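Local coordinates for protein alpha-/beta-galactoside alpha-2,3-sialyltransferase (Photobacterium phosphoreum, PDB 2ZWI) that probably transfers sialic acid from a CMP-activated donor to alpha- and beta-linked galactosides, forming an alpha-2,3 linkage, at residues T16-T21 / L308-A313; K63-M68 / V90-S95; N141-I146 / S163-T168; L256-A259 / S264-I267; I266-I271 / R363-L368. All coordinates share one frame; numbering follows the deposited sequence.

Overall arrangement
Contact 1 is the buried one and joins the two halves of the chain: a helix of the seven-stranded parallel sheet meets a helix of the six-stranded one, through a methionine, near bound CMP. Contacts 2 and 3 belong to the first half, touch each other and are partly buried. Contact 2 is half apolar, leucine on isoleucine, and half carboxylate against a serine methylene; contact 3 is mostly apolar. Contacts 4 and 5 lie about 7 Å apart between centres in the second half, sharing Ile266 and Ile267 in one loop. Contact 4 is built on a serine-glutamate hydrogen bond, whereas contact 5, at the surface, sets a lysine stem on an isoleucine and, apart from it, an aspartate beside an asparagine.

Contact 1 of 5, residues T16-T21 / L308-A313; sequences TIQQMT and LIMTDA
Met310 reaches out from the end of helix 305-310 and meets Thr21 of helix 14-26 tip to tip, with Gln18 crossing the methionine at about a right angle. The tight part is the methyl end: Met310 CE lies 3.5 Å from Thr21 OG1 and 3.8 Å from Thr21 CG2, while Met310 SD is 3.9 Å from that same methyl carbon. Chi1 of -163° sends Met310 CG away from its own backbone N and out of the helix; bends at chi2 and chi3 then curl the thioether end so that CE settles between Thr21 and Gln18. The threonine is held in turn by its own helix. Thr21 OG1 donates to Ile17 O at 2.8 Å, and Thr21 N bonds to this oxygen from the opposite face of the carbonyl, so the hydroxyl's proton is spent within its own helix, and what it offers Met310 CE is a van der Waals contact. Ile17 CG2 comes no nearer than 4.7 Å to Met310 CB, a looser margin. Looser still is the far end of 308-313, where the exposed Asp312, with positive phi, is the C-prime residue of a Schellman motif: Ala313 N bonds to Leu308 O and Asp312 N to Ile309 O. Trp200 touches both Gln18 and Met310. The contact thus bridges the two Rossmann-like halves beside the cleft in which CMP is bound, Glu306 of the nucleotide site lying one helical turn before Met310, an arrangement typical of the GT-B glycosyltransferase fold.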
# COMPACT_ATOMS: atom_id res chain seq x y z
N THR A 16 2.58 -6.23 1.17
CA THR A 16 3.00 -7.31 2.05
C THR A 16 1.94 -7.53 3.13
O THR A 16 1.51 -8.66 3.34
CB THR A 16 4.37 -7.02 2.71
OG1 THR A 16 5.39 -7.00 1.70
CG2 THR A 16 4.70 -8.07 3.74
N ILE A 17 1.51 -6.45 3.78
CA ILE A 17 0.54 -6.52 4.88
C ILE A 17 -0.80 -7.10 4.40
O ILE A 17 -1.39 -7.95 5.07
CB ILE A 17 0.35 -5.12 5.57
CG1 ILE A 17 1.67 -4.59 6.16
CG2 ILE A 17 -0.78 -5.15 6.59
CD1 ILE A 17 2.23 -5.37 7.34
N GLN A 18 -1.27 -6.63 3.25
CA GLN A 18 -2.47 -7.18 2.60
C GLN A 18 -2.28 -8.65 2.17
O GLN A 18 -3.18 -9.48 2.32
CB GLN A 18 -2.90 -6.31 1.42
CG GLN A 18 -3.64 -5.02 1.84
CD GLN A 18 -5.09 -5.28 2.22
OE1 GLN A 18 -5.70 -4.52 2.97
NE2 GLN A 18 -5.66 -6.34 1.68
N GLN A 19 -1.10 -8.97 1.66
CA GLN A 19 -0.82 -10.36 1.29
C GLN A 19 -0.80 -11.28 2.50
O GLN A 19 -1.41 -12.34 2.47
CB GLN A 19 0.48 -10.48 0.48
CG GLN A 19 0.39 -9.95 -0.95
CD GLN A 19 1.76 -9.87 -1.60
OE1 GLN A 19 2.70 -10.54 -1.17
NE2 GLN A 19 1.89 -9.05 -2.64
N MET A 20 -0.12 -10.87 3.58
CA MET A 20 -0.12 -11.63 4.84
C MET A 20 -1.56 -11.90 5.29
O MET A 20 -1.93 -13.02 5.63
CB MET A 20 0.62 -10.88 5.95
CG MET A 20 2.13 -10.76 5.78
SD MET A 20 2.83 -9.57 6.94
CE MET A 20 4.58 -9.85 6.70
N THR A 21 -2.38 -10.85 5.26
CA THR A 21 -3.76 -10.95 5.72
C THR A 21 -4.61 -11.93 4.88
O THR A 21 -5.39 -12.69 5.44
CB THR A 21 -4.40 -9.56 5.80
OG1 THR A 21 -3.56 -8.69 6.59
CG2 THR A 21 -5.75 -9.63 6.46
N LEU A 308 -1.40 -0.85 12.10
CA LEU A 308 -2.34 -0.21 13.02
C LEU A 308 -3.77 -0.32 12.52
O LEU A 308 -4.70 -0.55 13.30
CB LEU A 308 -2.01 1.28 13.23
CG LEU A 308 -0.62 1.69 13.72
CD1 LEU A 308 -0.54 3.20 13.95
CD2 LEU A 308 -0.25 0.93 14.96
N ILE A 309 -3.95 -0.12 11.22
CA ILE A 309 -5.27 -0.21 10.63
C ILE A 309 -5.81 -1.64 10.75
O ILE A 309 -6.94 -1.85 11.21
CB ILE A 309 -5.30 0.26 9.14
CG1 ILE A 309 -4.88 1.73 9.04
CG2 ILE A 309 -6.69 0.06 8.56
CD1 ILE A 309 -4.45 2.17 7.64
N MET A 310 -5.01 -2.61 10.33
CA MET A 310 -5.47 -4.00 10.25
C MET A 310 -5.82 -4.56 11.63
O MET A 310 -6.77 -5.35 11.76
CB MET A 310 -4.44 -4.89 9.53
CG MET A 310 -5.01 -6.23 9.05
SD MET A 310 -6.39 -6.06 7.91
CE MET A 310 -5.55 -5.88 6.35
N THR A 311 -5.07 -4.12 12.65
CA THR A 311 -5.27 -4.59 14.03
C THR A 311 -6.32 -3.77 14.80
O THR A 311 -6.51 -3.98 16.00
CB THR A 311 -3.92 -4.67 14.82
OG1 THR A 311 -3.30 -3.38 14.92
CG2 THR A 311 -2.97 -5.65 14.17
N ASP A 312 -7.01 -2.87 14.09
CA ASP A 312 -8.01 -1.97 14.65
C ASP A 312 -7.47 -1.14 15.83
O ASP A 312 -8.11 -1.03 16.87
CB ASP A 312 -9.29 -2.76 15.04
CG ASP A 312 -10.49 -1.86 15.29
OD1 ASP A 312 -11.38 -2.31 16.04
OD2 ASP A 312 -10.55 -0.72 14.77
N ALA A 313 -6.28 -0.57 15.66
CA ALA A 313 -5.68 0.28 16.68
C ALA A 313 -5.61 1.71 16.15
O ALA A 313 -4.53 2.27 15.98
CB ALA A 313 -4.32 -0.23 17.07

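Contact 2 of 5, residues K63-M68 / V90-S95; sequences KSLDSM and VNIIKS
Asn91 O receives two bonds from Ser95, the residue that faces Asp66 across this contact: one from the backbone N at 3.2 Å and, in one of two modelled conformers, another from the hydroxyl OG at 2.8 Å. The setting is a Rossmann-like parallel sheet, one face of which carries helices 58-70 and 86-98 packed side by side; helix 86-98 belongs to the beta-alpha-beta crossover that links strands 74-82 and 104-110. Asp66 faces the serine methylene, its carboxylate oxygens OD1 and OD2 lying 3.9 and 4.1 Å from Ser95 CB. The aspartate's first torsion (chi1 -69°) keeps CG beside its own backbone N, and from there the carboxylate end comes nearer to helix 86-98 than its CB does. This carboxylate margin is partly exposed, and Leu99 touches Asp66 there. Nearer the sheet the chemistry becomes apolar. Leu65 points at the other helix and Ile92 lies across it at about a right angle, so the two branched chains overlap at a single pair of methyl groups. Beneath them Leu65 rests on Ile5 and Val77, and Ile92 on Val7, Val9 and Ile79, which places both side chains in the layer between helices and strands. Ile62, one turn before Asp66, fills in against Ile92 and Ser95. With the backbones still 8.8 Å apart from Leu65 CA to Ile92 CA, the touch is made by Leu65 CD1 against Ile92 CG2, at 3.8 Å.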
# COMPACT_ATOMS: atom_id res chain seq x y z
N LYS A 63 14.26 -19.65 -9.20
CA LYS A 63 14.99 -20.92 -9.29
C LYS A 63 14.20 -22.10 -8.67
O LYS A 63 14.10 -23.17 -9.27
CB LYS A 63 16.36 -20.78 -8.62
CG LYS A 63 17.24 -22.01 -8.68
CD LYS A 63 18.24 -21.97 -9.83
CE LYS A 63 19.02 -23.27 -9.94
NZ LYS A 63 19.78 -23.62 -8.68
N SER A 64 13.64 -21.88 -7.48
CA SER A 64 12.82 -22.89 -6.80
C SER A 64 11.47 -23.09 -7.48
O SER A 64 10.97 -24.22 -7.54
CB SER A 64 12.59 -22.52 -5.35
OG SER A 64 13.77 -22.68 -4.58
N LEU A 65 10.88 -22.00 -7.97
CA LEU A 65 9.63 -22.07 -8.73
C LEU A 65 9.82 -22.98 -9.94
O LEU A 65 9.06 -23.92 -10.14
CB LEU A 65 9.21 -20.67 -9.21
CG LEU A 65 7.73 -20.30 -9.32
CD1 LEU A 65 7.52 -19.22 -10.38
CD2 LEU A 65 6.81 -21.49 -9.55
N ASP A 66 10.84 -22.69 -10.74
CA ASP A 66 11.14 -23.43 -11.95
C ASP A 66 11.38 -24.92 -11.73
O ASP A 66 10.91 -25.74 -12.50
CB ASP A 66 12.35 -22.81 -12.66
CG ASP A 66 12.06 -21.45 -13.24
OD1 ASP A 66 10.88 -21.00 -13.28
OD2 ASP A 66 13.03 -20.80 -13.67
N SER A 67 12.12 -25.28 -10.68
CA SER A 67 12.35 -26.70 -10.42
C SER A 67 11.05 -27.42 -10.04
O SER A 67 10.81 -28.55 -10.47
CB SER A 67 13.47 -26.94 -9.39
OG SER A 67 13.14 -26.42 -8.12
N MET A 68 10.18 -26.75 -9.29
CA MET A 68 8.86 -27.30 -8.97
C MET A 68 8.02 -27.55 -10.23
O MET A 68 7.41 -28.62 -10.37
CB MET A 68 8.09 -26.39 -8.01
CG MET A 68 8.74 -26.28 -6.65
SD MET A 68 7.79 -25.35 -5.43
CE MET A 68 6.58 -26.61 -4.99
N VAL A 90 6.30 -9.56 -13.93
CA VAL A 90 6.72 -9.78 -15.33
C VAL A 90 7.85 -10.82 -15.44
O VAL A 90 7.77 -11.77 -16.24
CB VAL A 90 7.16 -8.46 -16.03
CG1 VAL A 90 7.80 -8.75 -17.39
CG2 VAL A 90 5.96 -7.52 -16.21
N ASN A 91 8.89 -10.66 -14.63
CA ASN A 91 10.03 -11.57 -14.66
C ASN A 91 9.71 -12.98 -14.14
O ASN A 91 10.30 -13.96 -14.59
CB ASN A 91 11.21 -10.96 -13.91
CG ASN A 91 12.00 -9.99 -14.77
OD1 ASN A 91 12.86 -10.40 -15.55
ND2 ASN A 91 11.71 -8.69 -14.64
N ILE A 92 8.76 -13.06 -13.21
CA ILE A 92 8.25 -14.36 -12.77
C ILE A 92 7.44 -15.02 -13.89
O ILE A 92 7.66 -16.20 -14.20
CB ILE A 92 7.45 -14.25 -11.43
CG1 ILE A 92 8.39 -13.82 -10.29
CG2 ILE A 92 6.78 -15.60 -11.08
CD1 ILE A 92 7.69 -13.14 -9.07
N ILE A 93 6.54 -14.27 -14.53
CA ILE A 93 5.77 -14.79 -15.68
C ILE A 93 6.69 -15.26 -16.82
O ILE A 93 6.51 -16.35 -17.37
CB ILE A 93 4.75 -13.76 -16.24
CG1 ILE A 93 3.68 -13.39 -15.19
CG2 ILE A 93 4.08 -14.32 -17.49
CD1 ILE A 93 2.80 -12.16 -15.58
N LYS A 94 7.66 -14.41 -17.18
CA LYS A 94 8.68 -14.73 -18.17
C LYS A 94 9.33 -16.11 -17.91
O LYS A 94 9.42 -16.94 -18.81
CB LYS A 94 9.74 -13.61 -18.18
CG LYS A 94 10.90 -13.75 -19.18
CD LYS A 94 11.32 -12.35 -19.67
CE LYS A 94 12.54 -11.78 -18.96
NZ LYS A 94 13.70 -11.63 -19.93
N SER A 95 9.73 -16.35 -16.66
CA SER A 95 10.41 -17.59 -16.29
C SER A 95 9.51 -18.82 -16.41
O SER A 95 9.93 -19.86 -16.92
CB SER A 95 11.00 -17.48 -14.88
OG SER A 95 11.81 -16.32 -14.75

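Contact 3 of 5, residues N141-I146 / S163-T168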
# COMPACT_ATOMS: atom_id res chain seq x y z
N ASN A 141 2.94 -4.06 -25.22
CA ASN A 141 4.00 -3.64 -24.29
C ASN A 141 4.31 -4.74 -23.28
O ASN A 141 5.47 -5.11 -23.06
CB ASN A 141 3.57 -2.41 -23.46
CG ASN A 141 3.54 -1.11 -24.25
OD1 ASN A 141 4.08 -0.99 -25.36
ND2 ASN A 141 2.90 -0.09 -23.64
N ILE A 142 3.25 -5.23 -22.64
CA ILE A 142 3.37 -6.24 -21.58
C ILE A 142 3.86 -7.58 -22.15
O ILE A 142 4.75 -8.21 -21.60
CB ILE A 142 2.01 -6.45 -20.84
CG1 ILE A 142 1.58 -5.15 -20.14
CG2 ILE A 142 2.08 -7.63 -19.85
CD1 ILE A 142 0.10 -5.09 -19.89
N GLN A 143 3.27 -8.00 -23.27
CA GLN A 143 3.68 -9.23 -23.92
C GLN A 143 5.15 -9.18 -24.34
O GLN A 143 5.88 -10.14 -24.11
CB GLN A 143 2.76 -9.58 -25.09
CG GLN A 143 2.97 -10.99 -25.65
CD GLN A 143 2.66 -12.10 -24.64
OE1 GLN A 143 1.54 -12.21 -24.14
NE2 GLN A 143 3.66 -12.92 -24.35
N SER A 144 5.59 -8.05 -24.92
CA SER A 144 6.99 -7.86 -25.31
C SER A 144 7.97 -7.96 -24.14
O SER A 144 9.05 -8.53 -24.28
CB SER A 144 7.21 -6.52 -26.01
OG SER A 144 6.39 -6.40 -27.15
N SER A 145 7.59 -7.39 -23.00
CA SER A 145 8.33 -7.54 -21.74
C SER A 145 8.42 -8.98 -21.28
O SER A 145 9.48 -9.42 -20.80
CB SER A 145 7.68 -6.70 -20.64
OG SER A 145 7.88 -5.33 -20.89
N ILE A 146 7.32 -9.72 -21.40
CA ILE A 146 7.26 -11.12 -20.99
C ILE A 146 8.05 -12.00 -21.97
O ILE A 146 8.71 -12.96 -21.56
CB ILE A 146 5.79 -11.61 -20.87
CG1 ILE A 146 5.12 -10.97 -19.65
CG2 ILE A 146 5.74 -13.14 -20.82
CD1 ILE A 146 3.60 -11.14 -19.61
N SER A 163 -4.89 -7.77 -17.11
CA SER A 163 -6.11 -8.58 -17.30
C SER A 163 -6.42 -8.87 -18.78
O SER A 163 -7.23 -9.75 -19.10
CB SER A 163 -7.32 -7.98 -16.57
OG SER A 163 -7.88 -6.89 -17.30
N GLN A 164 -5.76 -8.13 -19.68
CA GLN A 164 -5.80 -8.43 -21.11
C GLN A 164 -5.08 -9.74 -21.45
O GLN A 164 -5.35 -10.34 -22.49
CB GLN A 164 -5.18 -7.27 -21.92
CG GLN A 164 -5.93 -5.95 -21.77
CD GLN A 164 -5.18 -4.75 -22.36
OE1 GLN A 164 -5.61 -4.17 -23.35
NE2 GLN A 164 -4.06 -4.39 -21.74
N LEU A 165 -4.18 -10.17 -20.58
CA LEU A 165 -3.32 -11.33 -20.86
C LEU A 165 -3.58 -12.53 -19.97
O LEU A 165 -3.45 -13.67 -20.43
CB LEU A 165 -1.84 -10.95 -20.74
CG LEU A 165 -1.12 -10.13 -21.82
CD1 LEU A 165 -1.36 -10.71 -23.20
CD2 LEU A 165 -1.55 -8.68 -21.76
N TYR A 166 -3.91 -12.28 -18.70
CA TYR A 166 -4.09 -13.33 -17.71
C TYR A 166 -5.29 -13.01 -16.81
O TYR A 166 -5.65 -11.84 -16.67
CB TYR A 166 -2.83 -13.45 -16.83
CG TYR A 166 -1.56 -13.77 -17.60
CD1 TYR A 166 -0.75 -12.74 -18.09
CD2 TYR A 166 -1.18 -15.09 -17.85
CE1 TYR A 166 0.41 -13.02 -18.81
CE2 TYR A 166 -0.02 -15.38 -18.58
CZ TYR A 166 0.77 -14.34 -19.05
OH TYR A 166 1.90 -14.62 -19.77
N PRO A 167 -5.90 -14.05 -16.21
CA PRO A 167 -6.85 -13.79 -15.13
C PRO A 167 -6.14 -12.96 -14.05
O PRO A 167 -5.14 -13.41 -13.48
CB PRO A 167 -7.20 -15.18 -14.60
CG PRO A 167 -6.96 -16.09 -15.78
CD PRO A 167 -5.76 -15.49 -16.49
N THR A 168 -6.65 -11.74 -13.83
CA THR A 168 -5.98 -10.75 -12.97
C THR A 168 -7.00 -10.06 -12.07
O THR A 168 -8.09 -9.67 -12.51
CB THR A 168 -5.28 -9.65 -13.81
OG1 THR A 168 -4.32 -10.24 -14.67
CG2 THR A 168 -4.58 -8.65 -12.94
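Leu165 and Tyr166 carry the contact with Ile142, Gln143 and Ile146, joining helix 128-147 to the loop that feeds strand 168-172 into the parallel sheet of the first Rossmann-like half. Just before them, Gln164 NE2 stays 4.6 Å from Ile142 CD1 and is bonded instead to Gly161 O and to Ser138 OG. Leu165 then spreads its two methyl groups over different helix residues. Its CD1 meets Gln143 OE1 at 3.4 Å, the glutamine crossing it obliquely, and its CD2 faces Ile142 CG2 at 4.2 Å. Gln143 can come over because its chain starts away from the backbone N (chi1 -169°) and then folds at chi2, laying the amide along the partly exposed border. Tyr166 comes from the opposite direction to Ile146: the isoleucine CD1 lies at the ring edge, near its plane, 3.8 Å from Tyr166 CE1. The phenol hydroxyl is hydrogen-bonded to Glu97 of helix 86-98, while Ile93 of that helix packs against the tyrosine. Past Pro167, whose backbone pairs with Leu107, the chain enters the strand at Thr168. There the threonine hydroxyl bends back over the residue that meets Ile146, Thr168 OG1 donating to Tyr166 O at 2.9 Å from above the carbonyl, 61° out of its plane.

Contact 4 of 5, residues L256-A259 / S264-I267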
# COMPACT_ATOMS: atom_id res chain seq x y z
N LEU A 256 3.11 21.47 14.13
CA LEU A 256 2.53 21.04 15.40
C LEU A 256 2.27 22.20 16.37
O LEU A 256 1.28 22.15 17.13
CB LEU A 256 3.39 19.97 16.05
CG LEU A 256 3.11 18.59 15.48
CD1 LEU A 256 4.33 17.69 15.71
CD2 LEU A 256 1.83 18.00 16.06
N THR A 257 3.10 23.24 16.36
CA THR A 257 2.81 24.38 17.23
C THR A 257 1.64 25.21 16.72
O THR A 257 0.84 25.68 17.52
CB THR A 257 4.02 25.27 17.69
OG1 THR A 257 3.91 26.61 17.19
CG2 THR A 257 5.35 24.67 17.41
N GLU A 258 1.51 25.35 15.40
CA GLU A 258 0.34 25.99 14.81
C GLU A 258 -0.96 25.20 15.09
O GLU A 258 -1.99 25.79 15.45
CB GLU A 258 0.54 26.19 13.30
CG GLU A 258 -0.45 27.17 12.65
CD GLU A 258 -0.30 28.60 13.16
OE1 GLU A 258 -1.25 29.40 13.00
OE2 GLU A 258 0.76 28.94 13.72
N ALA A 259 -0.89 23.89 14.93
CA ALA A 259 -2.05 23.01 15.19
C ALA A 259 -2.55 23.08 16.63
O ALA A 259 -3.74 22.94 16.88
CB ALA A 259 -1.71 21.56 14.82
N SER A 264 -5.97 29.27 15.08
CA SER A 264 -5.12 29.47 13.92
C SER A 264 -5.97 29.79 12.70
O SER A 264 -7.00 29.14 12.48
CB SER A 264 -4.27 28.21 13.65
OG SER A 264 -3.59 28.32 12.42
N PRO A 265 -5.56 30.80 11.90
CA PRO A 265 -6.18 31.04 10.60
C PRO A 265 -5.75 30.03 9.53
O PRO A 265 -6.34 29.99 8.44
CB PRO A 265 -5.67 32.43 10.22
CG PRO A 265 -4.39 32.56 10.92
CD PRO A 265 -4.51 31.79 12.20
N ILE A 266 -4.71 29.26 9.83
CA ILE A 266 -4.12 28.31 8.89
C ILE A 266 -4.65 26.93 9.23
O ILE A 266 -5.37 26.33 8.45
CB ILE A 266 -2.57 28.30 8.97
CG1 ILE A 266 -2.01 29.67 8.54
CG2 ILE A 266 -1.98 27.19 8.11
CD1 ILE A 266 -0.70 30.06 9.25
N ILE A 267 -4.29 26.44 10.41
CA ILE A 267 -4.82 25.17 10.87
C ILE A 267 -6.09 25.44 11.69
O ILE A 267 -6.04 25.58 12.91
CB ILE A 267 -3.76 24.36 11.67
CG1 ILE A 267 -2.48 24.20 10.83
CG2 ILE A 267 -4.33 22.99 12.08
CD1 ILE A 267 -1.35 23.46 11.53
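Three hydrogen bonds converge on one hydroxyl, Ser264 OG, where the loop folds back against Glu258 at the end of helix 249-259. OG donates to Glu258 OE1 at 2.6 Å, using the carboxylate's anti lone pair, and accepts from Ile266 N at 3.0 Å and from Ile267 N at 2.8 Å. These two bonds make an ST turn and an ST motif on the same serine, fixing its rotation; two N-H donors on the oxygen would probably make its proton a better donor to the carboxylate. Glu258 arrives by leaving its backbone N behind (chi1 -165°) and bending at chi2; its other oxygen, OE2, is taken by a salt bridge to Lys261. Below the polar grip, Ile267 runs at a slant to the glutamate stem. Its CD1 lies 3.8 Å from Glu258 CB and 3.5 Å from Ala259 N, with Ala259 CB also close at 3.8 Å. Ile266 CD1 rests against the carboxylate from the loop side. Ile267 passes on to Phe337 and Phe339, and Ala259 reaches Phe337 and Ile271, so Ile267 lies between the helix end and strand 334-340, while Pro265 is at the exposed outside of the turn.

Contact 5 of 5, residues I266-I271 / R363-L368; sequences IITNSI and RNDVKL
Lys367 and Ile266 bury the largest areas here, followed by Asp365, which faces Asn269. The lysine stem lies aslant on the isoleucine, its CG 3.9 Å from Ile266 CG2. It does not run straight outward: bends at chi2 (72°) and chi4 (66°) lead the ammonium back along its own segment, and Lys367 NZ donates to Asn364 O at 2.9 Å, tilted 26° from that carbonyl's plane. Lys367 CE lies 2.9 Å and NZ 3.0 Å from Ile266 O, so the end of the chain lies alongside that carbonyl. Ile266 O also takes a weak bond from Thr268 N, within the loop. At the other end, Asp365 brings its carboxylate toward Asn269. The two side chains cross at about a right angle, with amide and carboxylate planes 61° apart. Thr268 borders this polar patch on the exposed side, its OG1 4.4 Å from Asp365 OD1. The patch lies at the surface, far from the CMP and zinc sites. Strand 366-368 is an outermost strand of the six-stranded parallel sheet, Lys367 pairing through its backbone with Ile338 and Tyr340 of strand 334-340. Its Val366 packs on Ile352 and Ile356 of helix 350-357, while Lys367 leans on Phe339. Loop 266-271, which packs on Glu258 and Ala259 of helix 249-259 and on Phe337 and Phe339 of strand 334-340, lies beside this edge strand and runs on toward strand 275-279.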
# COMPACT_ATOMS: atom_id res chain seq x y z
N ILE A 266 -4.71 29.26 9.83
CA ILE A 266 -4.12 28.31 8.89
C ILE A 266 -4.65 26.93 9.23
O ILE A 266 -5.37 26.33 8.45
CB ILE A 266 -2.57 28.30 8.97
CG1 ILE A 266 -2.01 29.67 8.54
CG2 ILE A 266 -1.98 27.19 8.11
CD1 ILE A 266 -0.70 30.06 9.25
N ILE A 267 -4.29 26.44 10.41
CA ILE A 267 -4.82 25.17 10.87
C ILE A 267 -6.09 25.44 11.69
O ILE A 267 -6.04 25.58 12.91
CB ILE A 267 -3.76 24.36 11.67
CG1 ILE A 267 -2.48 24.20 10.83
CG2 ILE A 267 -4.33 22.99 12.08
CD1 ILE A 267 -1.35 23.46 11.53
N THR A 268 -7.23 25.53 10.99
CA THR A 268 -8.51 25.84 11.64
C THR A 268 -9.03 24.69 12.51
O THR A 268 -9.70 24.94 13.51
CB THR A 268 -9.59 26.30 10.61
OG1 THR A 268 -9.82 25.28 9.64
CG2 THR A 268 -9.15 27.59 9.89
N ASN A 269 -8.70 23.45 12.14
CA ASN A 269 -9.01 22.26 12.95
C ASN A 269 -7.94 22.00 13.98
O ASN A 269 -6.96 21.28 13.71
CB ASN A 269 -9.11 21.02 12.07
CG ASN A 269 -10.29 21.03 11.15
OD1 ASN A 269 -10.21 20.52 10.03
ND2 ASN A 269 -11.39 21.61 11.61
N SER A 270 -8.13 22.55 15.18
CA SER A 270 -7.15 22.51 16.25
C SER A 270 -6.95 21.13 16.87
O SER A 270 -7.87 20.33 16.91
CB SER A 270 -7.55 23.48 17.37
OG SER A 270 -6.56 23.48 18.37
N ILE A 271 -5.74 20.87 17.36
CA ILE A 271 -5.48 19.68 18.16
C ILE A 271 -5.38 19.97 19.67
O ILE A 271 -5.04 19.08 20.45
CB ILE A 271 -4.24 18.88 17.67
CG1 ILE A 271 -2.94 19.69 17.84
CG2 ILE A 271 -4.47 18.42 16.22
CD1 ILE A 271 -1.66 18.95 17.40
N ARG A 363 -10.80 20.20 0.83
CA ARG A 363 -10.03 21.22 0.12
C ARG A 363 -9.58 22.36 1.05
O ARG A 363 -8.49 22.91 0.89
CB ARG A 363 -10.85 21.77 -1.06
CG ARG A 363 -10.15 22.83 -1.91
CD ARG A 363 -11.05 23.34 -3.05
NE ARG A 363 -10.86 22.59 -4.29
CZ ARG A 363 -11.57 21.53 -4.67
NH1 ARG A 363 -12.55 21.06 -3.89
NH2 ARG A 363 -11.30 20.94 -5.82
N ASN A 364 -10.42 22.70 2.02
CA ASN A 364 -10.11 23.71 3.03
C ASN A 364 -9.06 23.29 4.08
O ASN A 364 -8.55 24.14 4.80
CB ASN A 364 -11.38 24.17 3.74
CG ASN A 364 -12.29 24.99 2.84
OD1 ASN A 364 -11.85 25.56 1.83
ND2 ASN A 364 -13.56 25.04 3.19
N ASP A 365 -8.78 21.99 4.17
CA ASP A 365 -7.83 21.45 5.15
C ASP A 365 -6.47 21.12 4.53
O ASP A 365 -5.55 20.67 5.23
CB ASP A 365 -8.43 20.23 5.85
CG ASP A 365 -9.73 20.55 6.60
OD1 ASP A 365 -9.87 21.68 7.10
OD2 ASP A 365 -10.61 19.67 6.69
N VAL A 366 -6.35 21.35 3.23
CA VAL A 366 -5.09 21.23 2.50
C VAL A 366 -4.20 22.47 2.73
O VAL A 366 -4.60 23.60 2.45
CB VAL A 366 -5.33 21.06 0.98
CG1 VAL A 366 -3.99 21.11 0.22
CG2 VAL A 366 -6.09 19.75 0.68
N LYS A 367 -3.00 22.24 3.23
CA LYS A 367 -2.08 23.32 3.54
C LYS A 367 -0.70 23.07 2.92
O LYS A 367 -0.32 21.92 2.68
CB LYS A 367 -1.99 23.50 5.07
CG LYS A 367 -3.16 24.30 5.72
CD LYS A 367 -4.47 23.50 5.76
CE LYS A 367 -5.64 24.20 6.43
NZ LYS A 367 -6.15 25.43 5.74
N LEU A 368 0.03 24.14 2.65
CA LEU A 368 1.39 24.04 2.11
C LEU A 368 2.40 24.39 3.19
O LEU A 368 2.12 25.22 4.05
CB LEU A 368 1.58 24.98 0.91
CG LEU A 368 0.68 24.88 -0.32
CD1 LEU A 368 -0.47 25.85 -0.20
CD2 LEU A 368 1.48 25.19 -1.57